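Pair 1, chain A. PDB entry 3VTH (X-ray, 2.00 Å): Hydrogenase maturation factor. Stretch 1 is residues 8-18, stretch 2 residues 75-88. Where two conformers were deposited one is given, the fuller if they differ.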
# COMPACT_ATOMS: atom_id res chain seq x y z
N GLN A 8 30.88 -28.57 31.03
CA GLN A 8 31.56 -28.40 29.76
C GLN A 8 31.03 -27.13 29.12
O GLN A 8 29.88 -27.06 28.69
CB GLN A 8 31.33 -29.60 28.83
CG GLN A 8 32.10 -30.83 29.20
CD GLN A 8 31.78 -32.01 28.30
OE1 GLN A 8 31.66 -31.87 27.07
NE2 GLN A 8 31.63 -33.17 28.89
N ILE A 9 31.87 -26.11 29.09
CA ILE A 9 31.45 -24.80 28.64
C ILE A 9 31.86 -24.60 27.19
O ILE A 9 33.02 -24.81 26.82
CB ILE A 9 31.99 -23.69 29.59
CG1 ILE A 9 31.62 -23.99 31.07
CG2 ILE A 9 31.55 -22.29 29.14
CD1 ILE A 9 30.08 -23.97 31.40
N GLN A 10 30.89 -24.23 26.36
CA GLN A 10 31.12 -23.92 24.96
C GLN A 10 30.64 -22.50 24.70
O GLN A 10 29.96 -21.91 25.54
CB GLN A 10 30.35 -24.89 24.06
CG GLN A 10 30.95 -26.28 23.94
CD GLN A 10 30.47 -26.98 22.68
OE1 GLN A 10 29.52 -27.76 22.72
NE2 GLN A 10 31.10 -26.67 21.55
N ALA A 11 31.00 -21.96 23.54
CA ALA A 11 30.56 -20.62 23.17
C ALA A 11 30.02 -20.59 21.75
O ALA A 11 30.54 -21.25 20.86
CB ALA A 11 31.71 -19.62 23.34
N ARG A 12 28.96 -19.82 21.55
CA ARG A 12 28.40 -19.62 20.23
C ARG A 12 28.19 -18.14 19.95
O ARG A 12 27.75 -17.41 20.82
CB ARG A 12 27.06 -20.34 20.09
CG ARG A 12 27.13 -21.85 20.16
CD ARG A 12 27.88 -22.43 18.98
NE ARG A 12 27.89 -23.89 19.04
CZ ARG A 12 28.78 -24.61 19.71
NH1 ARG A 12 29.76 -24.02 20.39
NH2 ARG A 12 28.70 -25.94 19.70
N GLN A 13 28.50 -17.71 18.73
CA GLN A 13 28.10 -16.38 18.29
C GLN A 13 26.90 -16.57 17.37
O GLN A 13 26.92 -17.43 16.49
CB GLN A 13 29.24 -15.70 17.55
CG GLN A 13 28.86 -14.39 16.89
CD GLN A 13 29.90 -13.98 15.87
OE1 GLN A 13 31.10 -14.16 16.09
NE2 GLN A 13 29.45 -13.45 14.74
N ILE A 14 25.85 -15.78 17.61
CA ILE A 14 24.59 -15.89 16.88
C ILE A 14 24.20 -14.52 16.30
O ILE A 14 24.11 -13.53 17.02
CB ILE A 14 23.45 -16.45 17.78
CG1 ILE A 14 23.84 -17.81 18.38
CG2 ILE A 14 22.12 -16.57 16.98
CD1 ILE A 14 23.05 -18.21 19.64
N ASN A 15 24.00 -14.47 14.99
CA ASN A 15 23.53 -13.25 14.32
C ASN A 15 22.16 -13.50 13.74
O ASN A 15 21.93 -14.53 13.09
CB ASN A 15 24.49 -12.85 13.19
CG ASN A 15 25.84 -12.44 13.71
OD1 ASN A 15 26.05 -11.28 14.05
ND2 ASN A 15 26.74 -13.40 13.81
N ILE A 16 21.25 -12.57 14.00
CA ILE A 16 19.88 -12.71 13.53
C ILE A 16 19.55 -11.52 12.62
O ILE A 16 19.87 -10.37 12.96
CB ILE A 16 18.90 -12.80 14.71
CG1 ILE A 16 19.42 -13.82 15.75
CG2 ILE A 16 17.45 -13.11 14.20
CD1 ILE A 16 18.45 -14.20 16.81
N PHE A 17 18.95 -11.81 11.47
CA PHE A 17 18.71 -10.83 10.43
C PHE A 17 17.23 -10.73 10.09
O PHE A 17 16.51 -11.72 10.20
CB PHE A 17 19.49 -11.20 9.15
CG PHE A 17 20.97 -11.38 9.37
CD1 PHE A 17 21.53 -12.64 9.46
CD2 PHE A 17 21.80 -10.27 9.51
CE1 PHE A 17 22.91 -12.81 9.67
CE2 PHE A 17 23.17 -10.42 9.72
CZ PHE A 17 23.73 -11.69 9.79
N GLY A 18 16.81 -9.56 9.63
CA GLY A 18 15.41 -9.29 9.26
C GLY A 18 14.89 -8.12 10.06
O GLY A 18 15.65 -7.23 10.45
N SER A 75 8.83 -9.41 15.33
CA SER A 75 10.00 -9.80 14.56
C SER A 75 9.58 -10.43 13.22
O SER A 75 8.53 -11.06 13.12
CB SER A 75 10.95 -10.73 15.36
OG SER A 75 10.43 -12.06 15.45
N VAL A 76 10.37 -10.19 12.18
CA VAL A 76 10.24 -10.92 10.93
C VAL A 76 11.66 -11.38 10.63
O VAL A 76 12.42 -10.68 9.97
CB VAL A 76 9.67 -10.05 9.78
CG1 VAL A 76 9.53 -10.88 8.49
CG2 VAL A 76 8.31 -9.40 10.18
N ILE A 77 12.00 -12.56 11.15
CA ILE A 77 13.33 -13.13 11.01
C ILE A 77 13.51 -13.77 9.65
O ILE A 77 12.70 -14.61 9.24
CB ILE A 77 13.59 -14.19 12.11
CG1 ILE A 77 13.52 -13.56 13.51
CG2 ILE A 77 14.94 -14.94 11.86
CD1 ILE A 77 13.55 -14.58 14.66
N ASP A 78 14.56 -13.38 8.92
CA ASP A 78 14.88 -13.98 7.63
C ASP A 78 16.07 -14.95 7.69
O ASP A 78 16.21 -15.83 6.86
CB ASP A 78 15.14 -12.89 6.58
CG ASP A 78 13.92 -12.01 6.34
OD1 ASP A 78 12.81 -12.57 6.15
OD2 ASP A 78 14.07 -10.77 6.35
N GLU A 79 16.96 -14.76 8.68
CA GLU A 79 18.15 -15.62 8.81
C GLU A 79 18.72 -15.60 10.22
O GLU A 79 18.77 -14.55 10.89
CB GLU A 79 19.24 -15.23 7.80
CG GLU A 79 20.51 -16.13 7.82
CD GLU A 79 21.59 -15.68 6.84
OE1 GLU A 79 22.54 -16.46 6.61
OE2 GLU A 79 21.49 -14.56 6.29
N ILE A 80 19.15 -16.79 10.67
CA ILE A 80 19.87 -16.96 11.93
C ILE A 80 21.20 -17.63 11.59
O ILE A 80 21.22 -18.69 10.97
CB ILE A 80 19.06 -17.85 12.94
CG1 ILE A 80 17.75 -17.16 13.35
CG2 ILE A 80 19.90 -18.19 14.17
CD1 ILE A 80 16.79 -18.05 14.15
N GLN A 81 22.32 -17.01 11.98
CA GLN A 81 23.64 -17.62 11.75
C GLN A 81 24.22 -17.98 13.10
O GLN A 81 24.17 -17.18 14.03
CB GLN A 81 24.59 -16.67 11.00
CG GLN A 81 24.19 -16.32 9.58
CD GLN A 81 25.13 -15.32 8.91
OE1 GLN A 81 26.00 -14.72 9.56
NE2 GLN A 81 24.95 -15.13 7.61
N VAL A 82 24.77 -19.18 13.20
CA VAL A 82 25.33 -19.67 14.46
C VAL A 82 26.75 -20.14 14.19
O VAL A 82 26.98 -20.94 13.28
CB VAL A 82 24.46 -20.82 15.04
CG1 VAL A 82 25.10 -21.46 16.29
CG2 VAL A 82 23.03 -20.33 15.32
N ARG A 83 27.71 -19.65 14.98
CA ARG A 83 29.12 -20.00 14.83
C ARG A 83 29.69 -20.46 16.17
O ARG A 83 29.38 -19.89 17.21
CB ARG A 83 29.93 -18.79 14.37
CG ARG A 83 29.67 -18.28 12.95
CD ARG A 83 30.12 -16.82 12.85
NE ARG A 83 30.28 -16.33 11.47
CZ ARG A 83 29.37 -15.62 10.80
NH1 ARG A 83 28.20 -15.31 11.35
NH2 ARG A 83 29.63 -15.22 9.56
N GLU A 84 30.54 -21.48 16.12
CA GLU A 84 31.37 -21.91 17.26
C GLU A 84 32.50 -20.89 17.46
O GLU A 84 33.21 -20.56 16.52
CB GLU A 84 31.97 -23.30 16.98
CG GLU A 84 32.88 -23.84 18.10
CD GLU A 84 33.89 -24.93 17.66
OE1 GLU A 84 34.16 -25.11 16.44
OE2 GLU A 84 34.45 -25.60 18.56
N VAL A 85 32.64 -20.36 18.68
CA VAL A 85 33.71 -19.41 18.98
C VAL A 85 34.40 -19.84 20.26
O VAL A 85 33.91 -20.72 20.95
CB VAL A 85 33.21 -17.93 19.12
CG1 VAL A 85 32.68 -17.41 17.79
CG2 VAL A 85 32.14 -17.79 20.23
N GLU A 86 35.54 -19.23 20.58
CA GLU A 86 36.26 -19.56 21.82
C GLU A 86 35.55 -18.95 23.03
O GLU A 86 34.88 -17.93 22.92
CB GLU A 86 37.71 -19.08 21.76
CG GLU A 86 38.48 -19.47 20.49
CD GLU A 86 38.24 -20.92 20.04
OE1 GLU A 86 37.55 -21.11 19.00
OE2 GLU A 86 38.72 -21.85 20.72
N VAL A 87 35.69 -19.60 24.18
CA VAL A 87 35.10 -19.13 25.43
C VAL A 87 35.89 -17.95 26.00
O VAL A 87 37.12 -17.99 26.07
CB VAL A 87 35.05 -20.29 26.46
CG1 VAL A 87 34.56 -19.81 27.84
CG2 VAL A 87 34.19 -21.43 25.92
N LYS A 88 35.18 -16.89 26.41
CA LYS A 88 35.83 -15.70 26.98
C LYS A 88 35.75 -15.68 28.50
O LYS A 88 36.36 -14.82 29.15
CB LYS A 88 35.18 -14.43 26.44
CG LYS A 88 35.52 -14.12 24.99
CD LYS A 88 34.96 -12.77 24.59
CE LYS A 88 35.14 -12.52 23.11
NZ LYS A 88 34.12 -13.27 22.34
O HOH W 1 33.29 -23.09 22.06
O HOH W 2 26.95 -16.25 13.95

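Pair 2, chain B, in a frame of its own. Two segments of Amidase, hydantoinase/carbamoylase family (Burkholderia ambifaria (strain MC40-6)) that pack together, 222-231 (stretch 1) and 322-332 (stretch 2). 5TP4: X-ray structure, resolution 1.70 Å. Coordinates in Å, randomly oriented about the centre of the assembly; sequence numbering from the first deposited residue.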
# COMPACT_ATOMS: atom_id res chain seq x y z
N ARG B 222 12.55 16.74 -4.66
CA ARG B 222 12.86 15.49 -5.34
C ARG B 222 11.75 14.49 -5.06
O ARG B 222 11.29 14.37 -3.92
CB ARG B 222 14.20 14.89 -4.88
CG ARG B 222 15.33 15.90 -4.96
CD ARG B 222 15.74 16.16 -6.40
NE ARG B 222 16.92 17.03 -6.46
CZ ARG B 222 16.88 18.36 -6.61
NH1 ARG B 222 15.72 19.00 -6.72
NH2 ARG B 222 18.02 19.06 -6.65
N TRP B 223 11.35 13.77 -6.10
CA TRP B 223 10.45 12.63 -5.97
C TRP B 223 11.23 11.37 -6.31
O TRP B 223 11.88 11.32 -7.36
CB TRP B 223 9.26 12.75 -6.91
CG TRP B 223 8.14 13.56 -6.37
CD1 TRP B 223 8.11 14.29 -5.22
CD2 TRP B 223 6.84 13.69 -6.97
NE1 TRP B 223 6.86 14.87 -5.06
CE2 TRP B 223 6.07 14.52 -6.12
CE3 TRP B 223 6.27 13.20 -8.14
CZ2 TRP B 223 4.75 14.85 -6.41
CZ3 TRP B 223 4.95 13.53 -8.43
CH2 TRP B 223 4.21 14.36 -7.57
N LEU B 224 11.18 10.39 -5.43
CA LEU B 224 11.92 9.15 -5.59
C LEU B 224 10.95 7.98 -5.58
O LEU B 224 9.90 8.03 -4.94
CB LEU B 224 12.95 8.98 -4.45
CG LEU B 224 13.84 10.19 -4.13
CD1 LEU B 224 14.82 9.84 -3.02
CD2 LEU B 224 14.58 10.61 -5.33
N ASP B 225 11.31 6.94 -6.32
CA ASP B 225 10.66 5.64 -6.24
C ASP B 225 11.65 4.69 -5.60
O ASP B 225 12.79 4.58 -6.06
CB ASP B 225 10.29 5.11 -7.62
CG ASP B 225 9.25 5.94 -8.31
OD1 ASP B 225 8.36 6.47 -7.64
OD2 ASP B 225 9.33 6.05 -9.55
N VAL B 226 11.20 3.97 -4.58
CA VAL B 226 12.03 2.99 -3.90
C VAL B 226 11.39 1.62 -4.06
O VAL B 226 10.18 1.47 -3.85
CB VAL B 226 12.22 3.33 -2.41
CG1 VAL B 226 13.17 2.35 -1.79
CG2 VAL B 226 12.74 4.76 -2.24
N ARG B 227 12.20 0.62 -4.37
CA ARG B 227 11.73 -0.75 -4.42
C ARG B 227 12.68 -1.63 -3.63
O ARG B 227 13.89 -1.63 -3.87
CB ARG B 227 11.60 -1.23 -5.87
CG ARG B 227 10.96 -2.59 -5.98
CD ARG B 227 10.52 -2.79 -7.42
NE ARG B 227 9.70 -3.99 -7.60
CZ ARG B 227 9.25 -4.38 -8.79
NH1 ARG B 227 9.55 -3.67 -9.87
NH2 ARG B 227 8.51 -5.48 -8.89
N VAL B 228 12.13 -2.39 -2.69
CA VAL B 228 12.92 -3.29 -1.85
C VAL B 228 12.54 -4.72 -2.20
O VAL B 228 11.35 -5.05 -2.23
CB VAL B 228 12.69 -3.01 -0.36
CG1 VAL B 228 13.62 -3.86 0.49
CG2 VAL B 228 12.89 -1.52 -0.06
N THR B 229 13.53 -5.56 -2.47
CA THR B 229 13.29 -6.93 -2.90
C THR B 229 13.84 -7.89 -1.85
O THR B 229 15.00 -7.78 -1.44
CB THR B 229 13.96 -7.21 -4.25
OG1 THR B 229 13.49 -6.24 -5.20
CG2 THR B 229 13.58 -8.58 -4.74
N GLY B 230 13.00 -8.83 -1.43
CA GLY B 230 13.44 -9.88 -0.53
C GLY B 230 12.99 -11.22 -1.06
O GLY B 230 13.02 -11.47 -2.26
N VAL B 231 12.57 -12.09 -0.15
CA VAL B 231 12.16 -13.44 -0.51
C VAL B 231 10.78 -13.66 0.09
O VAL B 231 10.61 -13.58 1.31
CB VAL B 231 13.16 -14.49 -0.01
CG1 VAL B 231 12.59 -15.91 -0.21
CG2 VAL B 231 14.50 -14.32 -0.76
N GLY B 322 19.93 -8.58 4.22
CA GLY B 322 19.96 -9.50 3.10
C GLY B 322 18.93 -9.24 2.02
O GLY B 322 18.51 -10.19 1.33
N VAL B 323 18.51 -7.98 1.82
CA VAL B 323 17.54 -7.64 0.79
C VAL B 323 18.24 -6.73 -0.21
O VAL B 323 19.40 -6.36 -0.01
CB VAL B 323 16.25 -6.98 1.34
CG1 VAL B 323 15.53 -7.94 2.31
CG2 VAL B 323 16.53 -5.65 2.02
N GLN B 324 17.55 -6.38 -1.29
CA GLN B 324 18.08 -5.47 -2.30
C GLN B 324 17.19 -4.24 -2.36
O GLN B 324 15.98 -4.33 -2.10
CB GLN B 324 18.14 -6.12 -3.69
CG GLN B 324 18.93 -7.44 -3.78
CD GLN B 324 18.10 -8.66 -3.31
OE1 GLN B 324 16.95 -8.84 -3.71
NE2 GLN B 324 18.70 -9.49 -2.45
N VAL B 325 17.77 -3.09 -2.70
CA VAL B 325 17.00 -1.86 -2.76
C VAL B 325 17.45 -1.08 -3.98
O VAL B 325 18.64 -1.03 -4.31
CB VAL B 325 17.11 -1.02 -1.46
CG1 VAL B 325 18.56 -0.60 -1.16
CG2 VAL B 325 16.16 0.20 -1.54
N ALA B 326 16.47 -0.54 -4.70
CA ALA B 326 16.73 0.31 -5.84
C ALA B 326 16.01 1.63 -5.64
O ALA B 326 14.85 1.64 -5.23
CB ALA B 326 16.27 -0.36 -7.12
N ILE B 327 16.69 2.74 -5.92
CA ILE B 327 16.12 4.06 -5.69
C ILE B 327 16.27 4.87 -6.96
O ILE B 327 17.39 5.07 -7.45
CB ILE B 327 16.80 4.79 -4.52
CG1 ILE B 327 16.56 4.02 -3.21
CG2 ILE B 327 16.31 6.23 -4.44
CD1 ILE B 327 17.37 4.54 -2.04
N ASP B 328 15.15 5.30 -7.52
CA ASP B 328 15.12 6.05 -8.77
C ASP B 328 14.50 7.41 -8.51
O ASP B 328 13.47 7.51 -7.84
CB ASP B 328 14.32 5.30 -9.85
CG ASP B 328 14.99 4.01 -10.30
OD1 ASP B 328 16.21 4.01 -10.56
OD2 ASP B 328 14.29 2.99 -10.39
N THR B 329 15.11 8.45 -9.06
CA THR B 329 14.56 9.79 -8.96
C THR B 329 13.70 10.03 -10.19
O THR B 329 14.23 10.07 -11.31
CB THR B 329 15.67 10.83 -8.88
OG1 THR B 329 16.49 10.56 -7.74
CG2 THR B 329 15.07 12.26 -8.73
N CYS B 330 12.39 10.18 -10.00
CA CYS B 330 11.48 10.33 -11.12
C CYS B 330 11.00 11.75 -11.37
O CYS B 330 10.38 12.00 -12.41
CB CYS B 330 10.26 9.43 -10.93
SG CYS B 330 9.32 9.91 -9.50
N TRP B 331 11.26 12.69 -10.46
CA TRP B 331 10.95 14.10 -10.69
C TRP B 331 11.90 14.96 -9.88
O TRP B 331 12.14 14.67 -8.71
CB TRP B 331 9.51 14.42 -10.30
CG TRP B 331 9.09 15.80 -10.74
CD1 TRP B 331 9.03 16.27 -12.01
CD2 TRP B 331 8.69 16.89 -9.90
NE1 TRP B 331 8.62 17.58 -12.02
CE2 TRP B 331 8.40 17.98 -10.74
CE3 TRP B 331 8.55 17.04 -8.51
CZ2 TRP B 331 7.97 19.22 -10.24
CZ3 TRP B 331 8.13 18.26 -8.02
CH2 TRP B 331 7.84 19.34 -8.89
N ARG B 332 12.38 16.04 -10.48
CA ARG B 332 13.17 17.05 -9.79
C ARG B 332 12.61 18.43 -10.13
O ARG B 332 12.19 18.67 -11.26
CB ARG B 332 14.66 17.02 -10.21
CG ARG B 332 15.35 15.67 -10.10
CD ARG B 332 16.76 15.74 -10.70
NE ARG B 332 17.45 14.46 -10.53
CZ ARG B 332 17.31 13.42 -11.34
NH1 ARG B 332 16.52 13.51 -12.40
NH2 ARG B 332 17.97 12.29 -11.10
O HOH W 3 12.75 1.75 -7.93

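The sharpest difference between the two pairs lies in where an otherwise regular antiparallel ladder is interrupted. In pair 1 the bulge sits near the C-terminal end of the first strand, at A:Phe17 and A:Gly18; in pair 2 it sits near the opposite end of that strand, between B:Trp223 and B:Leu224. In each case one carbonyl serves two successive amides. A:Phe17 O accepts from A:Asp78 N at 2.9 Å and, weakly, from A:Glu79 N at 3.4 Å; B:Trp223 O accepts from B:Cys330 N at 2.9 Å and, again weakly, from B:Trp331 N at 3.4 Å.

Between these interruptions the backbones are nearly interchangeable. The strands run antiparallel, at 147° in pair 1 and 148° in pair 2, and 14 central residues superpose with an RMSD of 0.3 Å. A:Gln13 matches B:Asp225 and A:Arg83 matches B:Asp328, and both couples form two mutual backbone hydrogen bonds: A:Gln13 N to A:Arg83 O and A:Arg83 N to A:Gln13 O are each 2.8 Å, while B:Asp225 N to B:Asp328 O is 2.7 Å and B:Asp328 N to B:Asp225 O is 2.9 Å. Such bonds use main-chain atoms alone, so the ladder tolerates very different side chains.

One face keeps its chemistry at its centre. A:Ile14 and A:Ile16 fall on B:Val226 and B:Val228, and A:Ile80 and A:Val82 on B:Val325 and B:Ile327. The longer and shorter residues change strands at one cross-strand couple: A:Ile14 CG1 meets A:Val82 CG2 at 4.0 Å, and B:Val226 CG2 meets B:Ile327 CG1 at 4.0 Å. Further along this face, A:Arg12 matches B:Leu224 and A:Glu84 matches B:Thr329. The guanidinium of A:Arg12 has A:Glu84 CB over one face, whereas B:Leu224 CD2 approaches B:Thr329 OG1 to 3.1 Å.

The other face diverges most. In pair 1 it carries a polar ladder along the second strand: A:Arg83 NH1 donates to A:Gln81 OE1 at 2.9 Å, and A:Gln81 NE2 to A:Glu79 OE1 at 2.9 Å. The edge of the A:Phe17 ring abuts this row, with CE1 3.4 Å from A:Gln81 CD. The matching positions in pair 2 are B:Asp328, B:Ala326, B:Gln324 and B:Thr229; at B:Ala326 only a methyl group remains. Aromatic bulk appears instead at B:Trp223, which occupies the position of A:Ala11. The edge of B:Trp331 points toward its face, with ring centroids 5.3 Å apart and planes at 59°. At the matching place in pair 1, A:Ala11 CB packs against A:Val85 CG2 at 3.6 Å.

The glycines A:Gly18 and B:Gly230 coincide but face different constraints. A CB on A:Gly18 would lie 2.2 Å from A:Val76 O, a clash; one on B:Gly230 would be merely tight, 3.4 Å from B:Val323 CG1. A common strand framework thus fixes positions while leaving the packing solution open.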